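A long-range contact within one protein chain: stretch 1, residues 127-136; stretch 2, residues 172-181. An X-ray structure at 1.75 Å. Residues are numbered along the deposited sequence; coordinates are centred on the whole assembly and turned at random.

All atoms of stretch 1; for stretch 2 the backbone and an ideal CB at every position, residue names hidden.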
ATOM      1  N   LYS A 127     -12.233 -31.735   1.697  1.00 16.54           N
ATOM      2  CA  LYS A 127     -13.415 -32.628   1.557  1.00 17.02           C
ATOM      3  C   LYS A 127     -12.838 -34.045   1.496  1.00 17.79           C
ATOM      4  O   LYS A 127     -12.036 -34.370   0.665  1.00 19.33           O
ATOM      5  CB  LYS A 127     -14.248 -32.290   0.294  1.00 19.07           C
ATOM      6  CG  LYS A 127     -15.554 -33.169   0.264  1.00 19.95           C
ATOM      7  CD  LYS A 127     -16.273 -33.082  -1.064  1.00 22.09           C
ATOM      8  CE  LYS A 127     -15.582 -33.879  -2.132  1.00 23.77           C
ATOM      9  NZ  LYS A 127     -15.486 -35.399  -1.797  1.00 23.87           N
ATOM     10  N   PHE A 128     -13.308 -34.896   2.439  1.00 16.77           N
ATOM     11  CA  PHE A 128     -12.873 -36.317   2.357  1.00 19.37           C
ATOM     12  C   PHE A 128     -13.414 -37.043   1.148  1.00 21.84           C
ATOM     13  O   PHE A 128     -14.468 -36.716   0.576  1.00 21.34           O
ATOM     14  CB  PHE A 128     -13.398 -37.018   3.626  1.00 19.64           C
ATOM     15  CG  PHE A 128     -12.685 -36.496   4.917  1.00 19.61           C
ATOM     16  CD1 PHE A 128     -11.401 -37.016   5.245  1.00 20.47           C
ATOM     17  CD2 PHE A 128     -13.273 -35.487   5.695  1.00 20.29           C
ATOM     18  CE1 PHE A 128     -10.747 -36.581   6.407  1.00 19.30           C
ATOM     19  CE2 PHE A 128     -12.582 -34.994   6.850  1.00 19.18           C
ATOM     20  CZ  PHE A 128     -11.294 -35.490   7.208  1.00 18.98           C
ATOM     21  N   PRO A 129     -12.689 -38.069   0.719  1.00 22.25           N
ATOM     22  CA  PRO A 129     -13.100 -38.757  -0.465  1.00 22.47           C
ATOM     23  C   PRO A 129     -14.497 -39.349  -0.257  1.00 24.90           C
ATOM     24  O   PRO A 129     -14.801 -39.868   0.812  1.00 23.52           O
ATOM     25  CB  PRO A 129     -12.152 -39.976  -0.475  1.00 21.14           C
ATOM     26  CG  PRO A 129     -10.791 -39.390   0.056  1.00 21.02           C
ATOM     27  CD  PRO A 129     -11.313 -38.437   1.150  1.00 22.11           C
ATOM     28  N   GLY A 130     -15.294 -39.301  -1.317  1.00 26.19           N
ATOM     29  CA  GLY A 130     -16.685 -39.859  -1.195  1.00 28.08           C
ATOM     30  C   GLY A 130     -17.685 -38.939  -0.549  1.00 27.50           C
ATOM     31  O   GLY A 130     -18.840 -39.117  -0.847  1.00 29.98           O
ATOM     32  N   HIS A 131     -17.307 -37.905   0.231  1.00 23.67           N
ATOM     33  CA  HIS A 131     -18.256 -37.026   0.832  1.00 23.53           C
ATOM     34  C   HIS A 131     -18.871 -36.090  -0.171  1.00 24.14           C
ATOM     35  O   HIS A 131     -18.213 -35.744  -1.169  1.00 25.02           O
ATOM     36  CB  HIS A 131     -17.620 -36.117   1.957  1.00 21.07           C
ATOM     37  CG  HIS A 131     -17.282 -36.907   3.204  1.00 24.28           C
ATOM     38  ND1 HIS A 131     -16.740 -36.352   4.334  1.00 22.61           N
ATOM     39  CD2 HIS A 131     -17.435 -38.262   3.450  1.00 26.15           C
ATOM     40  CE1 HIS A 131     -16.552 -37.356   5.249  1.00 23.11           C
ATOM     41  NE2 HIS A 131     -16.987 -38.505   4.713  1.00 24.45           N
ATOM     42  N   THR A 132     -20.121 -35.696   0.098  1.00 25.24           N
ATOM     43  CA  THR A 132     -20.721 -34.645  -0.771  1.00 27.86           C
ATOM     44  C   THR A 132     -20.277 -33.277  -0.201  1.00 27.12           C
ATOM     45  O   THR A 132     -19.951 -32.381  -0.983  1.00 27.96           O
ATOM     46  CB  THR A 132     -22.247 -34.760  -0.768  1.00 31.73           C
ATOM     47  OG1 THR A 132     -22.536 -36.022  -1.427  1.00 28.91           O
ATOM     48  CG2 THR A 132     -22.875 -33.619  -1.581  1.00 35.57           C
ATOM     49  N   LYS A 133     -20.257 -33.117   1.114  1.00 23.53           N
ATOM     50  CA  LYS A 133     -20.005 -31.758   1.643  1.00 23.60           C
ATOM     51  C   LYS A 133     -18.605 -31.779   2.198  1.00 23.70           C
ATOM     52  O   LYS A 133     -18.176 -32.731   2.908  1.00 21.78           O
ATOM     53  CB  LYS A 133     -20.927 -31.431   2.838  1.00 27.10           C
ATOM     54  CG  LYS A 133     -22.321 -31.317   2.255  1.00 29.87           C
ATOM     55  CD  LYS A 133     -23.290 -30.871   3.261  1.00 35.82           C
ATOM     56  CE  LYS A 133     -23.982 -31.997   3.900  1.00 45.34           C
ATOM     57  NZ  LYS A 133     -25.402 -31.542   3.974  1.00 41.93           N
ATOM     58  N   GLY A 134     -17.916 -30.648   1.969  1.00 21.69           N
ATOM     59  CA  GLY A 134     -16.575 -30.437   2.527  1.00 19.73           C
ATOM     60  C   GLY A 134     -16.687 -29.286   3.570  1.00 20.83           C
ATOM     61  O   GLY A 134     -17.788 -28.764   3.838  1.00 22.22           O
ATOM     62  N   SER A 135     -15.528 -28.856   4.096  1.00 17.93           N
ATOM     63  CA  SER A 135     -15.511 -27.870   5.135  1.00 16.97           C
ATOM     64  C   SER A 135     -14.661 -26.695   4.565  1.00 18.55           C
ATOM     65  O   SER A 135     -13.726 -26.864   3.779  1.00 18.70           O
ATOM     66  CB  SER A 135     -14.740 -28.391   6.364  1.00 17.77           C
ATOM     67  OG  SER A 135     -15.429 -29.539   6.937  1.00 20.59           O
ATOM     68  N   VAL A 136     -15.013 -25.544   5.075  1.00 15.57           N
ATOM     69  CA  VAL A 136     -14.167 -24.300   4.836  1.00 15.50           C
ATOM     70  C   VAL A 136     -13.701 -23.859   6.186  1.00 17.14           C
ATOM     71  O   VAL A 136     -14.502 -23.799   7.175  1.00 16.69           O
ATOM     72  CB  VAL A 136     -15.054 -23.187   4.251  1.00 14.91           C
ATOM     73  CG1 VAL A 136     -14.199 -21.844   4.177  1.00 17.10           C
ATOM     74  CG2 VAL A 136     -15.414 -23.568   2.767  1.00 17.75           C
ATOM     75  N   UNK A 172     -10.034 -44.328   6.667  1.00 26.51           N
ATOM     76  CA  UNK A 172     -11.380 -44.223   7.176  1.00 28.21           C
ATOM     77  C   UNK A 172     -11.602 -42.724   7.578  1.00 28.39           C
ATOM     78  O   UNK A 172     -10.639 -42.068   8.019  1.00 25.87           O
ATOM     79  CB  UNK A 172     -11.594 -45.177   8.353  1.00 28.21           C
ATOM     80  N   UNK A 173     -12.788 -42.196   7.302  1.00 22.64           N
ATOM     81  CA  UNK A 173     -12.978 -40.727   7.367  1.00 21.83           C
ATOM     82  C   UNK A 173     -14.010 -40.418   8.429  1.00 23.48           C
ATOM     83  O   UNK A 173     -14.902 -41.268   8.708  1.00 24.45           O
ATOM     84  CB  UNK A 173     -13.414 -40.154   6.017  1.00 21.83           C
ATOM     85  N   UNK A 174     -13.954 -39.236   8.989  1.00 21.55           N
ATOM     86  CA  UNK A 174     -15.054 -38.824   9.890  1.00 22.03           C
ATOM     87  C   UNK A 174     -16.323 -38.702   9.017  1.00 25.18           C
ATOM     88  O   UNK A 174     -16.232 -38.739   7.729  1.00 24.45           O
ATOM     89  CB  UNK A 174     -14.738 -37.509  10.605  1.00 22.03           C
ATOM     90  N   UNK A 175     -17.446 -38.548   9.650  1.00 22.50           N
ATOM     91  CA  UNK A 175     -18.646 -38.418   8.800  1.00 25.27           C
ATOM     92  C   UNK A 175     -18.645 -37.005   8.131  1.00 25.69           C
ATOM     93  O   UNK A 175     -17.921 -36.085   8.551  1.00 24.63           O
ATOM     94  CB  UNK A 175     -19.916 -38.630   9.627  1.00 25.27           C
ATOM     95  N   UNK A 176     -19.372 -36.882   7.079  1.00 25.05           N
ATOM     96  CA  UNK A 176     -19.351 -35.569   6.340  1.00 25.54           C
ATOM     97  C   UNK A 176     -19.973 -34.519   7.236  1.00 25.71           C
ATOM     98  O   UNK A 176     -20.932 -34.813   8.022  1.00 26.42           O
ATOM     99  CB  UNK A 176     -20.105 -35.644   5.011  1.00 25.54           C
ATOM    100  N   UNK A 177     -19.475 -33.262   7.132  1.00 23.84           N
ATOM    101  CA  UNK A 177     -20.031 -32.233   7.964  1.00 26.71           C
ATOM    102  C   UNK A 177     -21.423 -31.901   7.432  1.00 28.48           C
ATOM    103  O   UNK A 177     -21.567 -31.507   6.243  1.00 29.40           O
ATOM    104  CB  UNK A 177     -19.127 -30.999   7.997  1.00 26.71           C
ATOM    105  N   UNK A 178     -22.383 -31.888   8.304  1.00 27.76           N
ATOM    106  CA  UNK A 178     -23.763 -31.568   7.880  1.00 32.26           C
ATOM    107  C   UNK A 178     -23.931 -30.137   7.430  1.00 31.89           C
ATOM    108  O   UNK A 178     -24.662 -29.872   6.456  1.00 32.94           O
ATOM    109  CB  UNK A 178     -24.743 -31.844   9.022  1.00 32.26           C
ATOM    110  N   UNK A 179     -23.153 -29.236   8.007  1.00 29.78           N
ATOM    111  CA  UNK A 179     -23.323 -27.856   7.583  1.00 27.69           C
ATOM    112  C   UNK A 179     -22.244 -27.483   6.490  1.00 32.00           C
ATOM    113  O   UNK A 179     -22.003 -26.309   6.268  1.00 28.14           O
ATOM    114  CB  UNK A 179     -23.220 -26.930   8.797  1.00 27.69           C
ATOM    115  N   UNK A 180     -21.632 -28.431   5.813  1.00 26.12           N
ATOM    116  CA  UNK A 180     -20.540 -28.026   4.856  1.00 22.58           C
ATOM    117  C   UNK A 180     -20.957 -27.575   3.460  1.00 24.77           C
ATOM    118  O   UNK A 180     -22.143 -27.345   3.147  1.00 23.54           O
ATOM    119  CB  UNK A 180     -19.581 -29.204   4.675  1.00 22.58           C
ATOM    120  N   UNK A 181     -19.948 -27.532   2.593  1.00 20.45           N
ATOM    121  CA  UNK A 181     -20.055 -26.863   1.255  1.00 22.87           C
ATOM    122  C   UNK A 181     -19.652 -27.929   0.263  1.00 23.38           C
ATOM    123  O   UNK A 181     -18.601 -28.516   0.399  1.00 22.41           O
ATOM    124  CB  UNK A 181     -19.176 -25.617   1.131  1.00 22.87           C
TER

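Position 172 points away, with no stretch 1 atom near its CB; it is Ser 172.

At 173 the CB points toward stretch 1, and its ideal position lies 3.8 Å from Phe 128 CD1. A ring and a proline lie ahead, which suits a large apolar or aromatic side chain. Tyr 173 takes the m rotamer and covers both: Pro 129 CD sits over one face of its ring, 4.0 Å from the centroid, and its CD1 is 3.7 Å from Phe 128 CD1.

The CB at 174 points sideways, 5.0 Å from Phe 128 CE2, and phi of -66° would allow proline among other compact apolar residues. Pro 174 is found, its CD over the face of the Phe 128 ring, 3.5 Å from the centroid, in a CH-pi contact.

Position 175 turns away into space free of stretch 1, where many side chains would serve; it is Glu 175.

The richest demand falls at 176. Its CB points toward stretch 1, 3.5 Å from His 131 ND1, and the amides of residues 132 and 133 lie beyond, asking for an acceptor of some reach, such as glutamate or glutamine. Glu 176, with chi1 at 83°, lays its CB over the face of the His 131 ring and receives two hydrogen bonds on one oxygen: Thr 132 N to OE1 at 2.9 Å and Lys 133 N to OE1 at 3.0 Å.

At 177 the CB points sideways, 4.1 Å from Ser 135 OG, and phi is -72°; a small or compact side chain fits, proline included. Pro 177 brings CG to 3.5 Å from Ser 135 OG and opens a type I turn that closes at 180.

Positions 178 and 179 point away, so polar residues are natural but not dictated. Glu 178 serves through its backbone, its O accepting a hydrogen bond from Lys 133 NZ at 3.1 Å; Asp 179 makes no contact with stretch 1.

Position 180 leaves little choice: an ideal CB would stand 2.0 Å from Gly 134 O, a clash. Gly 180 instead lets its CA approach Gly 134 O to 3.0 Å.

At 181 the backbone pairs antiparallel with Gly 134, N to Gly 134 O at 2.8 Å and O to Gly 134 N at 2.7 Å. The ideal CB lies 4.6 Å from Val 136 CG2, favouring a branched or otherwise apolar side chain. Ile 181 places CG1 4.2 Å from Val 136 CG2.

Stretch 2 (172-181) SYPEEPEDGI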
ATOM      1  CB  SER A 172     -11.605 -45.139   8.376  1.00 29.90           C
ATOM      2  OG  SER A 172     -10.812 -44.770   9.444  1.00 42.02           O
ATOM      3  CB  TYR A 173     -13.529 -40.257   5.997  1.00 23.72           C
ATOM      4  CG  TYR A 173     -12.683 -40.790   4.891  1.00 22.40           C
ATOM      5  CD1 TYR A 173     -11.281 -40.711   4.964  1.00 24.39           C
ATOM      6  CD2 TYR A 173     -13.268 -41.412   3.777  1.00 25.18           C
ATOM      7  CE1 TYR A 173     -10.487 -41.243   3.925  1.00 24.53           C
ATOM      8  CE2 TYR A 173     -12.487 -41.942   2.732  1.00 24.55           C
ATOM      9  CZ  TYR A 173     -11.101 -41.907   2.831  1.00 26.19           C
ATOM     10  OH  TYR A 173     -10.281 -42.470   1.926  1.00 26.15           O
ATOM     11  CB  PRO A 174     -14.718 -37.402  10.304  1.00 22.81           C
ATOM     12  CG  PRO A 174     -13.472 -37.005   9.610  1.00 26.69           C
ATOM     13  CD  PRO A 174     -12.944 -38.140   8.711  1.00 19.21           C
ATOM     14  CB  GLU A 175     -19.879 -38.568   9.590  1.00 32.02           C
ATOM     15  CG  GLU A 175     -20.109 -37.417  10.448  1.00 33.52           C
ATOM     16  CD  GLU A 175     -21.422 -37.591  11.302  1.00 53.42           C
ATOM     17  OE1 GLU A 175     -21.859 -38.728  11.574  1.00 50.02           O
ATOM     18  OE2 GLU A 175     -21.998 -36.576  11.751  1.00 60.87           O
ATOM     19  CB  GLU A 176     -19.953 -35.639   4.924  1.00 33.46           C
ATOM     20  CG  GLU A 176     -21.387 -35.515   5.010  1.00 31.84           C
ATOM     21  CD  GLU A 176     -22.076 -35.498   3.667  1.00 43.95           C
ATOM     22  OE1 GLU A 176     -21.470 -35.363   2.654  1.00 37.64           O
ATOM     23  OE2 GLU A 176     -23.327 -35.612   3.669  1.00 48.76           O
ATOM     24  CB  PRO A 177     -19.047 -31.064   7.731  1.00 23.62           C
ATOM     25  CG  PRO A 177     -18.388 -31.284   6.387  1.00 23.35           C
ATOM     26  CD  PRO A 177     -18.246 -32.834   6.405  1.00 24.37           C
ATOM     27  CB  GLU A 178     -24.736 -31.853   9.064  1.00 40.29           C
ATOM     28  CG  GLU A 178     -26.017 -31.005   9.051  0.50 45.50           C
ATOM     29  CD  GLU A 178     -26.995 -31.424   7.955  0.50 48.32           C
ATOM     30  OE1 GLU A 178     -27.044 -32.632   7.661  0.50 50.62           O
ATOM     31  OE2 GLU A 178     -27.705 -30.529   7.406  0.50 49.89           O
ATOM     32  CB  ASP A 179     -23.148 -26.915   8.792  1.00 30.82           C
ATOM     33  CG  ASP A 179     -21.793 -27.075   9.479  1.00 36.10           C
ATOM     34  OD1 ASP A 179     -21.237 -28.255   9.496  1.00 35.68           O
ATOM     35  OD2 ASP A 179     -21.184 -26.026   9.958  1.00 34.40           O
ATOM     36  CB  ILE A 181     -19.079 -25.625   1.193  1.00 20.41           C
ATOM     37  CG1 ILE A 181     -19.437 -24.608   2.319  1.00 22.77           C
ATOM     38  CG2 ILE A 181     -19.150 -25.078  -0.270  1.00 19.56           C
ATOM     39  CD1 ILE A 181     -20.847 -23.971   2.256  1.00 24.34           C
TER
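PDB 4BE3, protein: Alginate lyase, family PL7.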